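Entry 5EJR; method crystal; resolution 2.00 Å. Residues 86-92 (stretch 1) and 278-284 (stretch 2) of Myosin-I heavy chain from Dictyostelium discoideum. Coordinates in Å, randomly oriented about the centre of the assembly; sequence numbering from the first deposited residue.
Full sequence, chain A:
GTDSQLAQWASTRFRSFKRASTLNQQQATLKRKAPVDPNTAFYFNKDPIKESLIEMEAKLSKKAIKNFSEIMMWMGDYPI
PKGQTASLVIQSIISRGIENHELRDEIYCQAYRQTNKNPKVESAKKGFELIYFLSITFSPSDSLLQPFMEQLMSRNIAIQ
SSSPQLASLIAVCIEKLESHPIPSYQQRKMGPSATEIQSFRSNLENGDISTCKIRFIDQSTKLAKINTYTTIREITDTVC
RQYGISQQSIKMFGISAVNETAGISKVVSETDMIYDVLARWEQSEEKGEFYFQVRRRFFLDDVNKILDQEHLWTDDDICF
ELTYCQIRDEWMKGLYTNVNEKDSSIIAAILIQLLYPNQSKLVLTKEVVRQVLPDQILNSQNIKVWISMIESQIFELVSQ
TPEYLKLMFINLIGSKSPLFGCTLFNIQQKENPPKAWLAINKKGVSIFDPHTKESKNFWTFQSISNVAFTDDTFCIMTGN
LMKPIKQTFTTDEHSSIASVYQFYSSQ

Stretch 1, residues 86-92: ASLVIQS
Stretch 2, residues 278-284: LARWEQS

Both stretches are helical and belong to one chain, with touching residues at least 188 positions apart in sequence. Residues 86-92 form a helix that continues later in the chain. Its backbone bonds include I90 N to A86 O (3.1 Å), Q91 N to S87 O (2.9 Å) and S92 N to L88 O (3.2 Å). The helix of stretch 2 begins earlier in the chain, and Q283 N bonds to A279 O at 3.1 Å. S284 has left the helix, with phi/psi of -67/135°.

The axes cross at -113° and approach to 10.7 Å. Side chains therefore bridge the gap. The register is set by L88 CA to Q283 CA at 7.6 Å and Q91 CA to A279 CA at 7.8 Å. The contact is small, burying 242 Å² in total.

A86 makes no contact. S87 points toward stretch 2 with chi1 p. Its OG donates a hydrogen bond to E282 OE1 at 2.9 Å. L88 starts sideways, but its end comes nearer. Its chi1 is -105°, between wells, and chi2 is p. L88 CD1 lies 4.3 Å from E282 CB, a nonpolar contact beside the polar pairings. V89 and I90, both chi1 t, do not reach stretch 2.

Q91, one turn after S87, points toward stretch 2 with chi1 m, chi2 t and chi3 38°. Its NE2 donates to E282 OE1 at 2.8 Å, with an N-H...O angle of 152°. One carboxylate oxygen thus accepts from both S87 and Q91. E282 meets them with chi1 m, chi2 t and chi3 -42°; its OE2 is bonded elsewhere in the structure. Q91 NE2 also packs 4.2 Å from A279 CB. Q91 OE1 lies 3.5 Å from Q283 NE2, a polar contact without a hydrogen bond. S92, chi1 t, makes no contact.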

# COMPACT_ATOMS: atom_id res chain seq x y z
N ALA A 86 7.31 18.26 3.02
CA ALA A 86 7.38 17.84 4.42
C ALA A 86 7.19 16.31 4.61
O ALA A 86 7.91 15.72 5.42
CB ALA A 86 6.36 18.60 5.25
N SER A 87 6.24 15.68 3.86
CA SER A 87 6.01 14.24 3.98
C SER A 87 7.23 13.45 3.51
O SER A 87 7.66 12.52 4.18
CB SER A 87 4.75 13.80 3.24
OG SER A 87 4.80 14.08 1.86
N LEU A 88 7.81 13.89 2.39
CA LEU A 88 9.03 13.34 1.77
C LEU A 88 10.22 13.49 2.72
O LEU A 88 11.03 12.57 2.83
CB LEU A 88 9.30 14.07 0.44
CG LEU A 88 8.99 13.32 -0.87
CD1 LEU A 88 7.58 12.75 -0.89
CD2 LEU A 88 9.19 14.24 -2.08
N VAL A 89 10.28 14.61 3.47
CA VAL A 89 11.37 14.88 4.43
C VAL A 89 11.30 13.91 5.61
O VAL A 89 12.30 13.27 5.92
CB VAL A 89 11.43 16.38 4.84
CG1 VAL A 89 12.32 16.59 6.07
CG2 VAL A 89 11.93 17.23 3.68
N ILE A 90 10.12 13.78 6.25
CA ILE A 90 9.96 12.86 7.38
C ILE A 90 10.10 11.38 6.92
O ILE A 90 10.63 10.58 7.68
CB ILE A 90 8.66 13.14 8.20
CG1 ILE A 90 8.66 12.36 9.54
CG2 ILE A 90 7.39 12.89 7.37
CD1 ILE A 90 7.63 12.90 10.61
N GLN A 91 9.68 11.03 5.69
CA GLN A 91 9.87 9.67 5.16
C GLN A 91 11.37 9.31 5.10
O GLN A 91 11.75 8.21 5.49
CB GLN A 91 9.22 9.52 3.78
CG GLN A 91 7.73 9.19 3.87
CD GLN A 91 7.01 9.59 2.62
OE1 GLN A 91 7.52 9.45 1.50
NE2 GLN A 91 5.82 10.12 2.78
N SER A 92 12.22 10.29 4.70
CA SER A 92 13.69 10.18 4.66
C SER A 92 14.25 9.89 6.05
O SER A 92 15.02 8.94 6.21
CB SER A 92 14.31 11.45 4.08
OG SER A 92 15.72 11.35 4.04
N LEU A 278 0.42 4.10 0.96
CA LEU A 278 0.19 5.51 0.66
C LEU A 278 1.49 6.31 0.56
O LEU A 278 1.58 7.20 -0.29
CB LEU A 278 -0.80 6.17 1.64
CG LEU A 278 -2.25 5.67 1.52
CD1 LEU A 278 -3.05 6.06 2.77
CD2 LEU A 278 -2.92 6.21 0.25
N ALA A 279 2.48 5.96 1.39
CA ALA A 279 3.80 6.60 1.39
C ALA A 279 4.52 6.24 0.08
O ALA A 279 4.98 7.15 -0.63
CB ALA A 279 4.61 6.14 2.59
N ARG A 280 4.50 4.95 -0.31
CA ARG A 280 5.06 4.45 -1.58
C ARG A 280 4.49 5.16 -2.80
O ARG A 280 5.23 5.41 -3.74
CB ARG A 280 4.89 2.94 -1.69
CG ARG A 280 6.00 2.20 -0.95
CD ARG A 280 5.64 0.76 -0.62
NE ARG A 280 6.57 0.21 0.37
CZ ARG A 280 6.30 -0.81 1.18
NH1 ARG A 280 5.12 -1.41 1.13
NH2 ARG A 280 7.21 -1.24 2.04
N TRP A 281 3.19 5.54 -2.77
CA TRP A 281 2.55 6.26 -3.86
C TRP A 281 3.11 7.67 -3.98
O TRP A 281 3.22 8.19 -5.10
CB TRP A 281 1.04 6.33 -3.65
CG TRP A 281 0.27 5.06 -3.89
CD1 TRP A 281 0.75 3.85 -4.30
CD2 TRP A 281 -1.14 4.90 -3.73
NE1 TRP A 281 -0.28 2.95 -4.43
CE2 TRP A 281 -1.46 3.57 -4.07
CE3 TRP A 281 -2.19 5.77 -3.37
CZ2 TRP A 281 -2.76 3.08 -4.06
CZ3 TRP A 281 -3.48 5.28 -3.35
CH2 TRP A 281 -3.76 3.95 -3.69
N GLU A 282 3.47 8.30 -2.83
CA GLU A 282 4.07 9.63 -2.80
C GLU A 282 5.47 9.60 -3.40
O GLU A 282 5.88 10.56 -4.04
CB GLU A 282 4.17 10.14 -1.35
CG GLU A 282 2.85 10.51 -0.73
CD GLU A 282 3.01 11.54 0.36
OE1 GLU A 282 3.96 11.42 1.17
OE2 GLU A 282 2.19 12.49 0.39
N GLN A 283 6.20 8.49 -3.17
CA GLN A 283 7.56 8.23 -3.63
C GLN A 283 7.63 7.87 -5.12
O GLN A 283 8.71 7.93 -5.71
CB GLN A 283 8.19 7.10 -2.79
CG GLN A 283 8.28 7.39 -1.30
CD GLN A 283 9.69 7.39 -0.79
OE1 GLN A 283 10.32 6.33 -0.64
NE2 GLN A 283 10.24 8.58 -0.55
N SER A 284 6.49 7.47 -5.72
CA SER A 284 6.39 7.08 -7.13
C SER A 284 6.62 8.26 -8.06
O SER A 284 6.07 9.34 -7.85
CB SER A 284 5.02 6.46 -7.42
OG SER A 284 4.85 6.18 -8.80